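Side-chain contacts in methionine gamma-lyase (Trichomonas vaginalis, PDB 1E5E), which is a pyridoxal-phosphate-dependent enzyme of the Cys/Met metabolism family, a tetramer whose subunits share the general fold of the aminotransferase-like clan: residues V94-K99 against Q230-V235; G126-F131 against K145-I150; I312-K317 against A386-G391. One frame throughout, in Å; residues are numbered along the deposited sequence. Where two conformers were deposited one is given.

Contact 1. Residues V94-K99 against Q230-V235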
loop_
_atom_site.group_PDB
_atom_site.type_symbol
_atom_site.label_atom_id
_atom_site.label_comp_id
_atom_site.label_asym_id
_atom_site.label_seq_id
_atom_site.Cartn_x
_atom_site.Cartn_y
_atom_site.Cartn_z
ATOM N N VAL A 94 -3.751 -26.226 15.188
ATOM C CA VAL A 94 -3.515 -27.201 16.241
ATOM C C VAL A 94 -3.844 -26.637 17.620
ATOM O O VAL A 94 -4.232 -27.471 18.447
ATOM C CB VAL A 94 -2.118 -27.841 16.242
ATOM C CG1 VAL A 94 -1.797 -28.443 14.879
ATOM C CG2 VAL A 94 -1.039 -26.872 16.685
ATOM N N LEU A 95 -3.796 -25.340 17.927
ATOM C CA LEU A 95 -4.138 -24.872 19.277
ATOM C C LEU A 95 -5.644 -24.814 19.496
ATOM O O LEU A 95 -6.104 -24.805 20.646
ATOM C CB LEU A 95 -3.449 -23.576 19.627
ATOM C CG LEU A 95 -1.914 -23.642 19.660
ATOM C CD1 LEU A 95 -1.367 -22.234 19.856
ATOM C CD2 LEU A 95 -1.408 -24.582 20.774
ATOM N N THR A 96 -6.443 -24.824 18.427
ATOM C CA THR A 96 -7.879 -24.885 18.552
ATOM C C THR A 96 -8.315 -26.329 18.852
ATOM O O THR A 96 -9.192 -26.560 19.686
ATOM C CB THR A 96 -8.590 -24.493 17.238
ATOM O OG1 THR A 96 -8.253 -23.124 16.952
ATOM C CG2 THR A 96 -10.097 -24.603 17.277
ATOM N N ILE A 97 -7.723 -27.257 18.107
ATOM C CA ILE A 97 -8.087 -28.669 18.254
ATOM C C ILE A 97 -7.662 -29.217 19.616
ATOM O O ILE A 97 -8.483 -29.801 20.325
ATOM C CB ILE A 97 -7.505 -29.514 17.116
ATOM C CG1 ILE A 97 -8.094 -29.069 15.767
ATOM C CG2 ILE A 97 -7.794 -30.997 17.294
ATOM C CD1 ILE A 97 -7.227 -29.484 14.589
ATOM N N LEU A 98 -6.370 -29.189 19.884
ATOM C CA LEU A 98 -5.828 -29.793 21.092
ATOM C C LEU A 98 -6.009 -29.053 22.398
ATOM O O LEU A 98 -6.103 -27.835 22.551
ATOM C CB LEU A 98 -4.317 -29.978 20.886
ATOM C CG LEU A 98 -3.959 -30.662 19.556
ATOM C CD1 LEU A 98 -2.495 -30.410 19.234
ATOM C CD2 LEU A 98 -4.280 -32.144 19.666
ATOM N N LYS A 99 -5.868 -29.834 23.464
ATOM C CA LYS A 99 -5.916 -29.389 24.848
ATOM C C LYS A 99 -4.947 -30.249 25.657
ATOM O O LYS A 99 -4.554 -31.315 25.175
ATOM C CB LYS A 99 -7.340 -29.516 25.396
ATOM C CG LYS A 99 -7.839 -30.961 25.427
ATOM C CD LYS A 99 -9.149 -31.039 26.209
ATOM C CE LYS A 99 -10.033 -32.197 25.792
ATOM N NZ LYS A 99 -9.353 -33.514 25.639
ATOM N N GLN A 230 -14.774 -22.612 11.563
ATOM C CA GLN A 230 -15.461 -21.584 12.355
ATOM C C GLN A 230 -14.919 -21.636 13.772
ATOM O O GLN A 230 -14.661 -20.607 14.413
ATOM C CB GLN A 230 -16.957 -21.783 12.161
ATOM C CG GLN A 230 -17.844 -21.072 13.158
ATOM C CD GLN A 230 -17.809 -19.566 13.075
ATOM O OE1 GLN A 230 -17.392 -18.958 12.096
ATOM N NE2 GLN A 230 -18.260 -18.884 14.145
ATOM N N GLN A 231 -14.595 -22.823 14.294
ATOM C CA GLN A 231 -14.000 -22.877 15.627
ATOM C C GLN A 231 -12.599 -22.263 15.612
ATOM O O GLN A 231 -12.178 -21.554 16.544
ATOM C CB GLN A 231 -13.975 -24.298 16.199
ATOM C CG GLN A 231 -15.209 -25.172 16.106
ATOM C CD GLN A 231 -14.935 -26.636 16.440
ATOM O OE1 GLN A 231 -15.297 -27.578 15.712
ATOM N NE2 GLN A 231 -14.226 -26.847 17.554
ATOM N N ILE A 232 -11.806 -22.575 14.583
ATOM C CA ILE A 232 -10.449 -22.025 14.475
ATOM C C ILE A 232 -10.463 -20.497 14.393
ATOM O O ILE A 232 -9.658 -19.813 15.023
ATOM C CB ILE A 232 -9.727 -22.575 13.209
ATOM C CG1 ILE A 232 -9.449 -24.076 13.416
ATOM C CG2 ILE A 232 -8.454 -21.791 12.867
ATOM C CD1 ILE A 232 -8.979 -24.802 12.160
ATOM N N ARG A 233 -11.441 -19.942 13.701
ATOM C CA ARG A 233 -11.551 -18.486 13.551
ATOM C C ARG A 233 -11.943 -17.847 14.876
ATOM O O ARG A 233 -11.276 -16.929 15.348
ATOM C CB ARG A 233 -12.454 -18.198 12.353
ATOM C CG ARG A 233 -13.170 -16.914 12.193
ATOM C CD ARG A 233 -13.512 -16.405 10.821
ATOM N NE ARG A 233 -13.769 -17.358 9.730
ATOM C CZ ARG A 233 -13.110 -17.148 8.561
ATOM N NH1 ARG A 233 -12.264 -16.134 8.480
ATOM N NH2 ARG A 233 -13.261 -17.966 7.514
ATOM N N MET A 234 -12.880 -18.451 15.616
ATOM C CA MET A 234 -13.357 -17.867 16.849
ATOM C C MET A 234 -12.436 -18.116 18.023
ATOM O O MET A 234 -12.504 -17.350 18.960
ATOM C CB MET A 234 -14.784 -18.288 17.171
ATOM C CG MET A 234 -15.759 -17.621 16.193
ATOM S SD MET A 234 -15.367 -15.979 15.555
ATOM C CE MET A 234 -16.296 -14.922 16.656
ATOM N N VAL A 235 -11.638 -19.163 18.048
ATOM C CA VAL A 235 -10.679 -19.454 19.095
ATOM C C VAL A 235 -9.238 -19.263 18.643
ATOM O O VAL A 235 -8.516 -18.469 19.235
ATOM C CB VAL A 235 -10.855 -20.906 19.579
ATOM C CG1 VAL A 235 -9.815 -21.299 20.613
ATOM C CG2 VAL A 235 -12.262 -21.091 20.160
#
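T96 meets Q231, I232 and V235 in a small helix-to-helix packing, formed where the last turn of helix 86-97 runs past helix 226-241 beside the seven-stranded sheet. The backbones come close, T96 CA 5.6 Å from I232 CA, and a short, beta-branched side chain suits so narrow a space. Its two branches divide the work. CG2 stands anti to the backbone N (chi1, defined to OG1, is -63°) and lies over the backbone of the second helix, 3.8 Å from Q231 O, with Q231 CB alongside. OG1 faces I232, 3.5 Å from its CA, and T96 CB sits 3.9 Å from I232 CG1; these two side chains cross at about a right angle. V235 CB, one turn on, completes the set at 4.3 Å from T96 OG1. No hydrogen bond crosses the contact; the hydroxyl is bonded within its own helix to A92 O, four residues back, which lets it lie against hydrocarbon. The carbonyls at the helix's C-terminal end take part in the assembly: K124 of a second subunit is hydrogen-bonded to L95 O and L98 O. I97, on L180 and I182 as well as L228, ties the pair to the strands, as in the alpha/beta/alpha sandwich of fold-type I pyridoxal-phosphate enzymes, where neighbouring helices pack side by side on a central sheet.

Contact 2. Residues G126-F131 against K145-I150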
loop_
_atom_site.group_PDB
_atom_site.type_symbol
_atom_site.label_atom_id
_atom_site.label_comp_id
_atom_site.label_asym_id
_atom_site.label_seq_id
_atom_site.Cartn_x
_atom_site.Cartn_y
_atom_site.Cartn_z
ATOM N N GLY A 126 1.128 -29.538 27.871
ATOM C CA GLY A 126 0.611 -30.823 28.289
ATOM C C GLY A 126 0.163 -31.688 27.108
ATOM O O GLY A 126 -0.717 -32.539 27.289
ATOM N N ILE A 127 0.670 -31.399 25.906
ATOM C CA ILE A 127 0.203 -32.184 24.761
ATOM C C ILE A 127 1.212 -33.290 24.514
ATOM O O ILE A 127 2.391 -32.954 24.605
ATOM C CB ILE A 127 -0.047 -31.305 23.514
ATOM C CG1 ILE A 127 -1.330 -30.476 23.763
ATOM C CG2 ILE A 127 -0.268 -32.121 22.244
ATOM C CD1 ILE A 127 -1.421 -29.241 22.894
ATOM N N GLN A 128 0.756 -34.507 24.173
ATOM C CA GLN A 128 1.802 -35.507 23.852
ATOM C C GLN A 128 2.078 -35.542 22.351
ATOM O O GLN A 128 1.137 -35.506 21.546
ATOM C CB GLN A 128 1.371 -36.884 24.339
ATOM C CG GLN A 128 0.902 -36.931 25.772
ATOM C CD GLN A 128 0.509 -38.364 26.119
ATOM O OE1 GLN A 128 -0.660 -38.705 26.171
ATOM N NE2 GLN A 128 1.550 -39.155 26.364
ATOM N N VAL A 129 3.343 -35.618 21.993
ATOM C CA VAL A 129 3.790 -35.609 20.596
ATOM C C VAL A 129 4.763 -36.741 20.277
ATOM O O VAL A 129 5.816 -36.828 20.917
ATOM C CB VAL A 129 4.587 -34.299 20.295
ATOM C CG1 VAL A 129 5.150 -34.232 18.880
ATOM C CG2 VAL A 129 3.751 -33.042 20.516
ATOM N N ASP A 130 4.540 -37.506 19.211
ATOM C CA ASP A 130 5.522 -38.445 18.703
ATOM C C ASP A 130 5.850 -38.060 17.255
ATOM O O ASP A 130 4.951 -37.809 16.456
ATOM C CB ASP A 130 4.982 -39.892 18.661
ATOM C CG ASP A 130 4.788 -40.412 20.084
ATOM O OD1 ASP A 130 5.822 -40.415 20.758
ATOM O OD2 ASP A 130 3.667 -40.684 20.544
ATOM N N PHE A 131 7.121 -38.109 16.909
ATOM C CA PHE A 131 7.601 -37.841 15.579
ATOM C C PHE A 131 7.928 -39.199 14.950
ATOM O O PHE A 131 8.725 -39.938 15.540
ATOM C CB PHE A 131 8.857 -36.982 15.628
ATOM C CG PHE A 131 8.642 -35.560 16.091
ATOM C CD1 PHE A 131 8.009 -34.642 15.257
ATOM C CD2 PHE A 131 9.124 -35.135 17.314
ATOM C CE1 PHE A 131 7.858 -33.321 15.658
ATOM C CE2 PHE A 131 8.985 -33.819 17.734
ATOM C CZ PHE A 131 8.335 -32.918 16.891
ATOM N N LYS A 145 -2.998 -43.652 19.945
ATOM C CA LYS A 145 -3.361 -43.818 21.348
ATOM C C LYS A 145 -4.788 -43.356 21.488
ATOM O O LYS A 145 -5.361 -42.703 20.618
ATOM C CB LYS A 145 -2.435 -43.090 22.323
ATOM C CG LYS A 145 -0.969 -43.412 22.133
ATOM C CD LYS A 145 -0.024 -43.052 23.244
ATOM C CE LYS A 145 0.213 -41.553 23.404
ATOM N NZ LYS A 145 1.293 -41.329 24.422
ATOM N N PRO A 146 -5.422 -43.664 22.609
ATOM C CA PRO A 146 -6.804 -43.317 22.807
ATOM C C PRO A 146 -7.017 -41.810 22.745
ATOM O O PRO A 146 -8.131 -41.387 22.479
ATOM C CB PRO A 146 -7.179 -43.959 24.127
ATOM C CG PRO A 146 -6.139 -45.013 24.339
ATOM C CD PRO A 146 -4.874 -44.438 23.753
ATOM N N ASN A 147 -6.051 -41.008 23.133
ATOM C CA ASN A 147 -6.154 -39.564 23.109
ATOM C C ASN A 147 -5.557 -38.931 21.837
ATOM O O ASN A 147 -5.353 -37.709 21.813
ATOM C CB ASN A 147 -5.457 -39.054 24.378
ATOM C CG ASN A 147 -4.005 -39.481 24.469
ATOM O OD1 ASN A 147 -3.604 -40.544 23.972
ATOM N ND2 ASN A 147 -3.200 -38.619 25.093
ATOM N N THR A 148 -5.245 -39.738 20.814
ATOM C CA THR A 148 -4.663 -39.199 19.580
ATOM C C THR A 148 -5.703 -38.331 18.882
ATOM O O THR A 148 -6.759 -38.834 18.509
ATOM C CB THR A 148 -4.153 -40.322 18.641
ATOM O OG1 THR A 148 -2.989 -40.877 19.261
ATOM C CG2 THR A 148 -3.770 -39.757 17.264
ATOM N N LYS A 149 -5.430 -37.057 18.694
ATOM C CA LYS A 149 -6.368 -36.172 17.977
ATOM C C LYS A 149 -5.976 -35.784 16.553
ATOM O O LYS A 149 -6.794 -35.317 15.741
ATOM C CB LYS A 149 -6.396 -34.853 18.785
ATOM C CG LYS A 149 -6.883 -35.093 20.207
ATOM C CD LYS A 149 -8.332 -35.636 20.179
ATOM C CE LYS A 149 -8.705 -35.784 21.677
ATOM N NZ LYS A 149 -9.906 -36.647 21.797
ATOM N N ILE A 150 -4.679 -35.694 16.317
ATOM C CA ILE A 150 -4.113 -35.239 15.074
ATOM C C ILE A 150 -2.976 -36.110 14.520
ATOM O O ILE A 150 -2.101 -36.596 15.242
ATOM C CB ILE A 150 -3.524 -33.810 15.227
ATOM C CG1 ILE A 150 -4.628 -32.794 15.557
ATOM C CG2 ILE A 150 -2.805 -33.356 13.961
ATOM C CD1 ILE A 150 -4.094 -31.462 16.042
HETATM O O HOH W 1 3.814 -40.306 23.375
#
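ND2 of N147 is held by two acceptors, Q128 OE1 across the contact and the backbone O of G101. Its bond to Q128 OE1 is short, 2.8 Å, and moderately bent, at 149° about the hydrogen. The acceptor lies close to the amide plane of N147, whereas ND2 is tilted some 20° from the carbonyl plane of Q128, the two amides being turned 43° against each other. An extended Q128 carries its amide out to the turn, and asparagine seems well suited to the other end, its short amide presenting both N-H groups from a tight bend. That bend, K145 to T148, is a type I turn, closed by T148 N on K145 O; T148 OG1 stiffens it by accepting from K145 N at 2.9 Å. K145, bent at chi3, crosses Q128 at about a right angle. The approach of its NZ to Q128 NE2, 2.9 Å, pairs two donors and is doubtful as modelled. A sounder link is by water: one molecule accepts from K145 NZ and donates to D130 OD2, joining opposite charges that are 4.6 Å apart between NZ and OD2. H103, on the strand between, is bonded through ND1 to T148 OG1 and through NE2 to D130 OD2, its side chain also touching Q128, K145 and N147. The intervening strand 103-107 accounts for the spacing of the backbones, with Q128 CA 8.6 Å from T148 CA: it runs between strands 128-132 and 148-154, all parallel, and the contact bridges over its start, while helix 112-124 packs on I127, V129 and F131.

Contact 3. Residues I312-K317 against A386-G391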
loop_
_atom_site.group_PDB
_atom_site.type_symbol
_atom_site.label_atom_id
_atom_site.label_comp_id
_atom_site.label_asym_id
_atom_site.label_seq_id
_atom_site.Cartn_x
_atom_site.Cartn_y
_atom_site.Cartn_z
ATOM N N ILE A 312 13.759 -28.709 -5.473
ATOM C CA ILE A 312 14.763 -29.687 -5.821
ATOM C C ILE A 312 15.705 -29.755 -4.631
ATOM O O ILE A 312 16.196 -28.680 -4.304
ATOM C CB ILE A 312 15.570 -29.325 -7.076
ATOM C CG1 ILE A 312 14.731 -29.213 -8.371
ATOM C CG2 ILE A 312 16.639 -30.407 -7.316
ATOM C CD1 ILE A 312 15.567 -28.666 -9.553
ATOM N N THR A 313 15.997 -30.915 -4.052
ATOM C CA THR A 313 16.988 -30.896 -2.958
ATOM C C THR A 313 18.186 -31.756 -3.353
ATOM O O THR A 313 17.946 -32.786 -4.003
ATOM C CB THR A 313 16.321 -31.386 -1.667
ATOM O OG1 THR A 313 15.376 -30.386 -1.239
ATOM C CG2 THR A 313 17.352 -31.612 -0.568
ATOM N N PHE A 314 19.416 -31.343 -3.110
ATOM C CA PHE A 314 20.534 -32.129 -3.603
ATOM C C PHE A 314 21.669 -32.053 -2.589
ATOM O O PHE A 314 21.763 -31.237 -1.670
ATOM C CB PHE A 314 21.020 -31.779 -5.011
ATOM C CG PHE A 314 21.514 -30.353 -5.157
ATOM C CD1 PHE A 314 20.617 -29.285 -5.228
ATOM C CD2 PHE A 314 22.845 -30.076 -5.271
ATOM C CE1 PHE A 314 21.059 -27.980 -5.361
ATOM C CE2 PHE A 314 23.325 -28.768 -5.405
ATOM C CZ PHE A 314 22.412 -27.724 -5.452
ATOM N N ILE A 315 22.489 -33.109 -2.717
ATOM C CA ILE A 315 23.645 -33.268 -1.831
ATOM C C ILE A 315 24.904 -33.358 -2.678
ATOM O O ILE A 315 24.981 -34.038 -3.715
ATOM C CB ILE A 315 23.456 -34.471 -0.910
ATOM C CG1 ILE A 315 22.149 -34.480 -0.119
ATOM C CG2 ILE A 315 24.624 -34.611 0.073
ATOM C CD1 ILE A 315 21.747 -35.881 0.384
ATOM N N LEU A 316 25.884 -32.527 -2.290
ATOM C CA LEU A 316 27.155 -32.530 -2.984
ATOM C C LEU A 316 28.078 -33.589 -2.342
ATOM O O LEU A 316 28.111 -33.757 -1.126
ATOM C CB LEU A 316 27.897 -31.207 -2.962
ATOM C CG LEU A 316 27.198 -29.996 -3.593
ATOM C CD1 LEU A 316 27.977 -28.710 -3.289
ATOM C CD2 LEU A 316 26.952 -30.166 -5.073
ATOM N N LYS A 317 28.891 -34.231 -3.182
ATOM C CA LYS A 317 29.832 -35.251 -2.692
ATOM C C LYS A 317 30.895 -34.616 -1.799
ATOM O O LYS A 317 31.274 -35.238 -0.824
ATOM C CB LYS A 317 30.541 -36.006 -3.808
ATOM C CG LYS A 317 29.689 -36.887 -4.691
ATOM C CD LYS A 317 30.472 -37.288 -5.947
ATOM C CE LYS A 317 29.608 -38.231 -6.792
ATOM N NZ LYS A 317 30.231 -38.417 -8.130
ATOM N N ALA A 386 23.376 -22.739 -16.526
ATOM C CA ALA A 386 24.712 -22.134 -16.611
ATOM C C ALA A 386 25.192 -21.569 -15.283
ATOM O O ALA A 386 26.414 -21.571 -15.052
ATOM C CB ALA A 386 24.796 -21.048 -17.702
ATOM N N ASP A 387 24.301 -21.086 -14.391
ATOM C CA ASP A 387 24.800 -20.587 -13.108
ATOM C C ASP A 387 25.295 -21.777 -12.285
ATOM O O ASP A 387 26.291 -21.684 -11.536
ATOM C CB ASP A 387 23.678 -19.832 -12.383
ATOM C CG ASP A 387 24.131 -18.998 -11.220
ATOM O OD1 ASP A 387 25.316 -18.584 -11.191
ATOM O OD2 ASP A 387 23.310 -18.757 -10.292
ATOM N N PHE A 388 24.543 -22.901 -12.345
ATOM C CA PHE A 388 25.067 -24.062 -11.599
ATOM C C PHE A 388 26.348 -24.603 -12.238
ATOM O O PHE A 388 27.278 -24.977 -11.511
ATOM C CB PHE A 388 24.043 -25.156 -11.487
ATOM C CG PHE A 388 23.009 -24.955 -10.420
ATOM C CD1 PHE A 388 23.363 -25.010 -9.088
ATOM C CD2 PHE A 388 21.690 -24.745 -10.761
ATOM C CE1 PHE A 388 22.410 -24.862 -8.094
ATOM C CE2 PHE A 388 20.755 -24.604 -9.752
ATOM C CZ PHE A 388 21.098 -24.650 -8.423
ATOM N N LYS A 389 26.425 -24.635 -13.560
ATOM C CA LYS A 389 27.646 -25.110 -14.211
ATOM C C LYS A 389 28.889 -24.338 -13.750
ATOM O O LYS A 389 29.876 -24.998 -13.412
ATOM C CB LYS A 389 27.567 -25.031 -15.717
ATOM C CG LYS A 389 28.899 -25.296 -16.430
ATOM C CD LYS A 389 28.579 -25.801 -17.832
ATOM C CE LYS A 389 29.777 -25.642 -18.763
ATOM N NZ LYS A 389 30.957 -26.358 -18.230
ATOM N N GLN A 390 28.874 -23.015 -13.764
ATOM C CA GLN A 390 30.062 -22.286 -13.374
ATOM C C GLN A 390 30.332 -22.549 -11.892
ATOM O O GLN A 390 31.491 -22.741 -11.515
ATOM C CB GLN A 390 30.033 -20.786 -13.650
ATOM C CG GLN A 390 28.933 -19.946 -13.029
ATOM C CD GLN A 390 29.245 -19.406 -11.659
ATOM O OE1 GLN A 390 30.439 -19.330 -11.336
ATOM N NE2 GLN A 390 28.248 -19.072 -10.837
ATOM N N GLY A 391 29.305 -22.519 -11.067
ATOM C CA GLY A 391 29.469 -22.711 -9.630
ATOM C C GLY A 391 30.061 -24.107 -9.363
ATOM O O GLY A 391 30.956 -24.232 -8.528
#
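F314 and F388 reach each other from opposite directions through different first torsions. In F314, CG lies between the backbone N and the carbonyl carbon (chi1 61°), which directs the ring off strand 311-316 toward the helix; in F388, CG is anti to the carbonyl carbon (chi1 -80°), and the ring projects from helix 381-396 toward the strand. The two rings meet through one atom each, F314 CZ lying 3.9 Å from F388 CE1. The planes are steeply inclined, at 84°, yet the approach is oblique to both rings, and their centroids are 5.9 Å apart. Phenylalanine suits both sites because the backbones are distant, F314 CA being 12.2 Å from F388 CA, and a long, wholly apolar side chain from each spans the distance. L316 CD2 borders the F314 ring at its edge, in plane, and L278 and I372 also pack on that residue; F388 rests on I333 and L374. The pair is one of the contacts by which helix 381-396 packs on the antiparallel strands of the second sheet. Beside F388, the buried carboxylate of D387 is well supplied with donors. Its OD1 takes Q390 NE2, 3.0 Å away and nearly along the C-O axis, and also K331 N, while OD2 receives L332 N and I333 N. Such a ring of donors would be expected to favour the ionised acid. The aromatic pair itself is apolar and non-directional, as suits a buried place, while the polar bonds of the neighbouring aspartate tie the helix to residues 331-333.

How the contacts relate
Contacts 1 and 2 belong to one region, with centres 16 Å apart, and contact 2 is nested within the chain loop closed by contact 1. They meet through L98, whose side chain packs on I127, K149 and I150. Both belong to the part of the fold built round the seven-stranded sheet, contact 1 joining two helices that pack on it, contact 2 joining an outermost strand to the turn that leads into another. Contact 3 is remote, about 43 Å from contact 1 between centres, and joins a strand and helix of the other sheet. Chemistry follows place: the surface contact 2 relies on amides, charges and water, the buried contact 3 on two aromatic rings, and the partly buried contact 1 on close backbone packing round a threonine.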